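Local atomic coordinates of pseudoaglycone deacetylase Dbv21 (PDB entry 3DFI), a protein that probably removes an acetyl group from the amide of a pseudoaglycone intermediate in A40926 antibiotic biosynthesis, using a bound zinc ion. Residues A[181-186]-A[260-265]; A[11-16]-A[41-46]. All coordinates share one frame; numbering follows the deposited sequence.

Contact 1. Residues A[181-186]-A[260-265]; sequences LWQDLP and TTWPVI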
loop_
_atom_site.group_PDB
_atom_site.type_symbol
_atom_site.label_atom_id
_atom_site.label_comp_id
_atom_site.label_asym_id
_atom_site.label_seq_id
_atom_site.Cartn_x
_atom_site.Cartn_y
_atom_site.Cartn_z
ATOM N N LEU A 181 1.947 -9.710 -4.691
ATOM C CA LEU A 181 0.779 -8.997 -4.257
ATOM C C LEU A 181 0.685 -9.226 -2.765
ATOM O O LEU A 181 0.750 -10.372 -2.301
ATOM C CB LEU A 181 -0.467 -9.515 -4.988
ATOM C CG LEU A 181 -0.490 -9.329 -6.522
ATOM C CD1 LEU A 181 -1.804 -9.752 -7.106
ATOM C CD2 LEU A 181 -0.169 -7.878 -6.928
ATOM N N TRP A 182 0.534 -8.133 -2.012
ATOM C CA TRP A 182 0.420 -8.215 -0.558
ATOM C C TRP A 182 -1.013 -8.324 -0.023
ATOM O O TRP A 182 -1.968 -7.945 -0.689
ATOM C CB TRP A 182 1.156 -7.058 0.119
ATOM C CG TRP A 182 0.505 -5.658 0.003
ATOM C CD1 TRP A 182 -0.746 -5.273 0.445
ATOM C CD2 TRP A 182 1.108 -4.470 -0.559
ATOM N NE1 TRP A 182 -0.946 -3.919 0.190
ATOM C CE2 TRP A 182 0.170 -3.407 -0.420
ATOM C CE3 TRP A 182 2.352 -4.203 -1.173
ATOM C CZ2 TRP A 182 0.437 -2.096 -0.880
ATOM C CZ3 TRP A 182 2.624 -2.901 -1.601
ATOM C CH2 TRP A 182 1.660 -1.869 -1.473
ATOM N N GLN A 183 -1.137 -8.831 1.201
ATOM C CA GLN A 183 -2.412 -8.941 1.893
ATOM C C GLN A 183 -2.696 -7.575 2.524
ATOM O O GLN A 183 -1.969 -7.170 3.458
ATOM C CB GLN A 183 -2.272 -9.996 2.989
ATOM C CG GLN A 183 -3.552 -10.415 3.724
ATOM C CD GLN A 183 -3.264 -11.351 4.878
ATOM O OE1 GLN A 183 -2.449 -10.979 5.748
ATOM N NE2 GLN A 183 -3.852 -12.456 4.927
ATOM N N ASP A 184 -3.739 -6.891 2.035
ATOM C CA ASP A 184 -4.082 -5.514 2.465
ATOM C C ASP A 184 -4.390 -5.509 3.953
ATOM O O ASP A 184 -5.171 -6.326 4.391
ATOM C CB ASP A 184 -5.318 -5.007 1.695
ATOM C CG ASP A 184 -5.154 -5.123 0.153
ATOM O OD1 ASP A 184 -4.984 -6.264 -0.380
ATOM O OD2 ASP A 184 -5.199 -4.062 -0.508
ATOM N N LEU A 185 -3.812 -4.571 4.716
ATOM C CA LEU A 185 -4.072 -4.515 6.161
ATOM C C LEU A 185 -4.585 -3.124 6.543
ATOM O O LEU A 185 -4.215 -2.163 5.922
ATOM C CB LEU A 185 -2.816 -4.894 6.960
ATOM C CG LEU A 185 -2.405 -6.376 6.921
ATOM C CD1 LEU A 185 -1.005 -6.610 7.522
ATOM C CD2 LEU A 185 -3.478 -7.260 7.592
ATOM N N PRO A 186 -5.422 -3.022 7.589
ATOM C CA PRO A 186 -5.879 -4.093 8.478
ATOM C C PRO A 186 -7.036 -4.904 7.907
ATOM O O PRO A 186 -7.502 -5.853 8.538
ATOM C CB PRO A 186 -6.370 -3.324 9.713
ATOM C CG PRO A 186 -6.859 -2.008 9.169
ATOM C CD PRO A 186 -5.969 -1.704 7.976
ATOM N N THR A 260 1.985 -11.420 4.738
ATOM C CA THR A 260 1.700 -12.378 3.657
ATOM C C THR A 260 1.710 -11.704 2.292
ATOM O O THR A 260 1.133 -10.617 2.110
ATOM C CB THR A 260 0.314 -13.022 3.861
ATOM O OG1 THR A 260 0.285 -13.678 5.124
ATOM C CG2 THR A 260 -0.015 -14.023 2.776
ATOM N N THR A 261 2.353 -12.356 1.330
ATOM C CA THR A 261 2.272 -11.935 -0.075
ATOM C C THR A 261 2.072 -13.158 -0.947
ATOM O O THR A 261 2.324 -14.272 -0.487
ATOM C CB THR A 261 3.531 -11.175 -0.556
ATOM O OG1 THR A 261 4.661 -12.055 -0.580
ATOM C CG2 THR A 261 3.830 -9.955 0.318
ATOM N N TRP A 262 1.638 -12.948 -2.205
ATOM C CA TRP A 262 1.485 -14.040 -3.168
ATOM C C TRP A 262 2.178 -13.710 -4.488
ATOM O O TRP A 262 2.133 -12.548 -4.939
ATOM C CB TRP A 262 0.017 -14.310 -3.521
ATOM C CG TRP A 262 -0.926 -14.696 -2.454
ATOM C CD1 TRP A 262 -1.394 -15.957 -2.183
ATOM C CD2 TRP A 262 -1.589 -13.810 -1.528
ATOM N NE1 TRP A 262 -2.287 -15.903 -1.148
ATOM C CE2 TRP A 262 -2.435 -14.602 -0.735
ATOM C CE3 TRP A 262 -1.559 -12.424 -1.316
ATOM C CZ2 TRP A 262 -3.229 -14.063 0.288
ATOM C CZ3 TRP A 262 -2.345 -11.884 -0.309
ATOM C CH2 TRP A 262 -3.169 -12.708 0.490
ATOM N N PRO A 263 2.776 -14.730 -5.141
ATOM C CA PRO A 263 3.202 -14.514 -6.519
ATOM C C PRO A 263 1.992 -14.691 -7.444
ATOM O O PRO A 263 0.948 -15.179 -7.010
ATOM C CB PRO A 263 4.222 -15.638 -6.759
ATOM C CG PRO A 263 3.774 -16.749 -5.880
ATOM C CD PRO A 263 3.051 -16.118 -4.693
ATOM N N VAL A 264 2.137 -14.315 -8.708
ATOM C CA VAL A 264 1.006 -14.366 -9.625
ATOM C C VAL A 264 1.365 -15.267 -10.784
ATOM O O VAL A 264 2.449 -15.159 -11.354
ATOM C CB VAL A 264 0.618 -12.952 -10.129
ATOM C CG1 VAL A 264 -0.570 -13.010 -11.071
ATOM C CG2 VAL A 264 0.279 -12.060 -8.939
ATOM N N ILE A 265 0.454 -16.173 -11.108
ATOM C CA ILE A 265 0.664 -17.074 -12.187
ATOM C C ILE A 265 -0.316 -16.716 -13.318
ATOM O O ILE A 265 -1.519 -16.553 -13.097
ATOM C CB ILE A 265 0.610 -18.589 -11.712
ATOM C CG1 ILE A 265 -0.641 -18.921 -10.926
ATOM C CG2 ILE A 265 1.710 -18.881 -10.695
ATOM C CD1 ILE A 265 -0.487 -20.280 -10.143
HETATM O O HOH W 1 0.012 -9.807 6.172
#
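Leu181 and Trp262, with Trp182 and Thr261 beside them, pair the strands 179-182 and 258-266 as antiparallel neighbours, at the point where the parallel part of the mixed sheet of this PIG-L deacetylase turns antiparallel. Leu181 and Trp262 form the hydrogen-bonded pair: Leu181 N donates to Trp262 O at 2.9 Å, nearly straight (170° at the hydrogen), and Trp262 N returns a 2.7 Å bond to Leu181 O. Each donor lies in the plane of its carbonyl. Leu181 O is also approached by the CA-H of Thr261 and, at the edge of the indole, by Trp262 CE3 at 3.2 Å. Beyond the strand end, Gln183 N still reaches Thr260 O at 3.0 Å, the donor tilted 25° from the carbonyl plane. Trp182 and Thr261 are the non-hydrogen-bonded pair, so the main chain of Trp182 turns the other way, to Thr151 and Val153. The side-chain oxygen of Gln183 has two partners: His247 NE2 and a water that donates to Gln183 OE1 at 2.8 Å while accepting from Thr260 N, adding a water-mediated link to the three direct bonds. Thr261 OG1 bonds to Arg180 NE. Farther along the loop, Asp184 OD2 holds ND1 of the zinc ligand His161, a second-shell contact. The apolar contacts divide between the sheet faces. On one, Thr261 CG2 packs on Trp182 CB, the Trp182 indole lying against helix 19-33. On the other, with CG anti to the carbonyl carbon (chi1 -60°), the Trp262 indole turns toward the partner strand, bringing CH2 to 3.8 Å from Gln183 CB. Farther along strand 258-266, Val264 CG2 rests 3.6 Å from Leu181 CD1.

Contact 2. Residues A[11-16]-A[41-46]; sequences LAISPH and FTVFAG. With ZN (zinc ion), chain B.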
loop_
_atom_site.group_PDB
_atom_site.type_symbol
_atom_site.label_atom_id
_atom_site.label_comp_id
_atom_site.label_asym_id
_atom_site.label_seq_id
_atom_site.Cartn_x
_atom_site.Cartn_y
_atom_site.Cartn_z
ATOM N N LEU A 11 10.416 -1.579 -5.467
ATOM C CA LEU A 11 9.428 -0.547 -5.736
ATOM C C LEU A 11 8.057 -1.030 -5.275
ATOM O O LEU A 11 7.497 -1.958 -5.850
ATOM C CB LEU A 11 9.392 -0.199 -7.214
ATOM C CG LEU A 11 8.416 0.895 -7.673
ATOM C CD1 LEU A 11 8.654 2.286 -6.991
ATOM C CD2 LEU A 11 8.474 0.990 -9.210
ATOM N N ALA A 12 7.536 -0.419 -4.215
ATOM C CA ALA A 12 6.188 -0.742 -3.759
ATOM C C ALA A 12 5.212 0.296 -4.312
ATOM O O ALA A 12 5.490 1.500 -4.255
ATOM C CB ALA A 12 6.134 -0.789 -2.237
ATOM N N ILE A 13 4.110 -0.178 -4.887
ATOM C CA ILE A 13 3.074 0.705 -5.442
ATOM C C ILE A 13 1.875 0.716 -4.497
ATOM O O ILE A 13 1.104 -0.258 -4.449
ATOM C CB ILE A 13 2.619 0.277 -6.889
ATOM C CG1 ILE A 13 3.808 -0.074 -7.811
ATOM C CG2 ILE A 13 1.719 1.360 -7.538
ATOM C CD1 ILE A 13 4.676 1.136 -8.213
ATOM N N SER A 14 1.730 1.804 -3.736
ATOM C CA SER A 14 0.647 1.919 -2.740
ATOM C C SER A 14 -0.534 2.659 -3.389
ATOM O O SER A 14 -0.318 3.693 -4.035
ATOM C CB SER A 14 1.130 2.685 -1.507
ATOM O OG SER A 14 0.125 2.736 -0.517
ATOM N N PRO A 15 -1.774 2.125 -3.263
ATOM C CA PRO A 15 -2.912 2.890 -3.785
ATOM C C PRO A 15 -3.059 4.274 -3.133
ATOM O O PRO A 15 -3.068 5.282 -3.841
ATOM C CB PRO A 15 -4.102 1.977 -3.504
ATOM C CG PRO A 15 -3.486 0.598 -3.454
ATOM C CD PRO A 15 -2.194 0.804 -2.748
ATOM N N HIS A 16 -3.094 4.308 -1.799
ATOM C CA HIS A 16 -3.316 5.519 -1.006
ATOM C C HIS A 16 -2.152 5.756 -0.041
ATOM O O HIS A 16 -1.314 4.867 0.194
ATOM C CB HIS A 16 -4.598 5.381 -0.156
ATOM C CG HIS A 16 -5.833 5.086 -0.943
ATOM N ND1 HIS A 16 -6.555 3.920 -0.782
ATOM C CD2 HIS A 16 -6.485 5.810 -1.890
ATOM C CE1 HIS A 16 -7.591 3.932 -1.607
ATOM N NE2 HIS A 16 -7.578 5.073 -2.280
ATOM N N PHE A 41 5.944 4.309 -4.059
ATOM C CA PHE A 41 5.249 5.241 -4.963
ATOM C C PHE A 41 3.756 5.099 -4.664
ATOM O O PHE A 41 3.235 4.001 -4.706
ATOM C CB PHE A 41 5.544 4.870 -6.440
ATOM C CG PHE A 41 4.704 5.635 -7.467
ATOM C CD1 PHE A 41 3.719 4.988 -8.216
ATOM C CD2 PHE A 41 4.924 6.986 -7.712
ATOM C CE1 PHE A 41 2.962 5.703 -9.195
ATOM C CE2 PHE A 41 4.171 7.691 -8.662
ATOM C CZ PHE A 41 3.197 7.065 -9.389
ATOM N N THR A 42 3.092 6.209 -4.342
ATOM C CA THR A 42 1.647 6.198 -4.076
ATOM C C THR A 42 0.884 6.813 -5.256
ATOM O O THR A 42 1.177 7.930 -5.686
ATOM C CB THR A 42 1.335 6.939 -2.733
ATOM O OG1 THR A 42 2.039 6.284 -1.656
ATOM C CG2 THR A 42 -0.192 6.990 -2.433
ATOM N N VAL A 43 -0.091 6.074 -5.768
ATOM C CA VAL A 43 -0.804 6.433 -6.982
ATOM C C VAL A 43 -1.715 7.621 -6.684
ATOM O O VAL A 43 -1.629 8.654 -7.350
ATOM C CB VAL A 43 -1.620 5.231 -7.515
ATOM C CG1 VAL A 43 -2.479 5.649 -8.715
ATOM C CG2 VAL A 43 -0.671 4.062 -7.905
ATOM N N PHE A 44 -2.553 7.472 -5.657
ATOM C CA PHE A 44 -3.545 8.496 -5.339
ATOM C C PHE A 44 -3.002 9.480 -4.324
ATOM O O PHE A 44 -3.487 9.553 -3.219
ATOM C CB PHE A 44 -4.902 7.866 -4.936
ATOM C CG PHE A 44 -5.522 7.051 -6.047
ATOM C CD1 PHE A 44 -6.366 7.644 -6.972
ATOM C CD2 PHE A 44 -5.213 5.701 -6.197
ATOM C CE1 PHE A 44 -6.901 6.904 -8.040
ATOM C CE2 PHE A 44 -5.740 4.959 -7.241
ATOM C CZ PHE A 44 -6.602 5.567 -8.166
ATOM N N ALA A 45 -1.995 10.264 -4.733
ATOM C CA ALA A 45 -1.390 11.280 -3.871
ATOM C C ALA A 45 -1.501 12.687 -4.473
ATOM O O ALA A 45 -0.785 13.587 -4.055
ATOM C CB ALA A 45 0.061 10.938 -3.568
ATOM N N GLY A 46 -2.417 12.865 -5.428
ATOM C CA GLY A 46 -2.597 14.124 -6.145
ATOM C C GLY A 46 -3.115 15.288 -5.317
ATOM O O GLY A 46 -3.666 15.112 -4.225
HETATM ZN ZN ZN B . -6.170 2.240 0.532
HETATM O O HOH W 2 1.717 5.533 0.951
HETATM O O HOH W 3 -5.877 3.821 2.430
#
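The beta-alpha-beta unit formed by strand 9-14, helix 19-33 and strand 37-42 has its two parallel strands paired through Ile13 with Phe41 and Ser14 with Thr42, and the first strand runs directly into the zinc site. Phe41 N donates to Ala12 O at 2.9 Å, Ser14 N to Phe41 O at 2.8 Å, and Val43 N to Ser14 O at 3.0 Å. Then the ladder changes step: the very next carbonyl, Pro15 O, takes Phe44 N at 2.9 Å, and Phe44 is the centre of an inverse gamma turn. Pro15 O also sits in the plane of the Phe44 ring at its edge, 3.2 Å from CD2. On the Ile13-Phe41 face, Ile13 CG2 meets Val43 CG2 at 3.6 Å and its CD1 reaches the Phe41 ring, a layer covered by helix 126-144. On the other face, Ser14 OG is anti to its backbone N (chi1 -177°), which carries the hydroxyl over to donate to His16 O at 2.7 Å; Ser14 OG is itself hydrogen-bonded to Ala20 N in the first turn of helix 19-33. A water links His16 O to Thr42 OG1, and Thr42 CG2 lies against the His16 carbonyl. His16 ND1 binds the zinc ion at 2.2 Å; the other protein ligands are Asp19 and His161, and a water is also bound. Its other nitrogen, NE2, is bonded to Asp160 OD1, a second-shell partner that helps fix the ring's rotation, while CD2 touches Phe44 CB, the two rings inclined at 43°. A segment following the first strand that presents a zinc histidine and aspartate in a His-x-Asp-Asp sequence is characteristic of PIG-L deacetylases.

Both contacts belong to one mixed sheet, separated across it by strand 148-152, with centres 16 Å apart. Contact 2 is wholly buried and joins parallel strands of the unit that supplies two of the three protein zinc ligands; contact 1 is partly buried, lies nearer the antiparallel margin, and includes a bridging water and partly exposed polar side chains. Their chemistry differs accordingly: contact 2 sets aliphatic and aromatic packing beside direct zinc ligation, whereas in contact 1 the loop following strand 179-182 meets the zinc site in the second shell. The two touch through Trp182, whose ring atom CH2 comes within 3.4 Å of Ile13 O, with CZ3 packing against the methyl of Ala12.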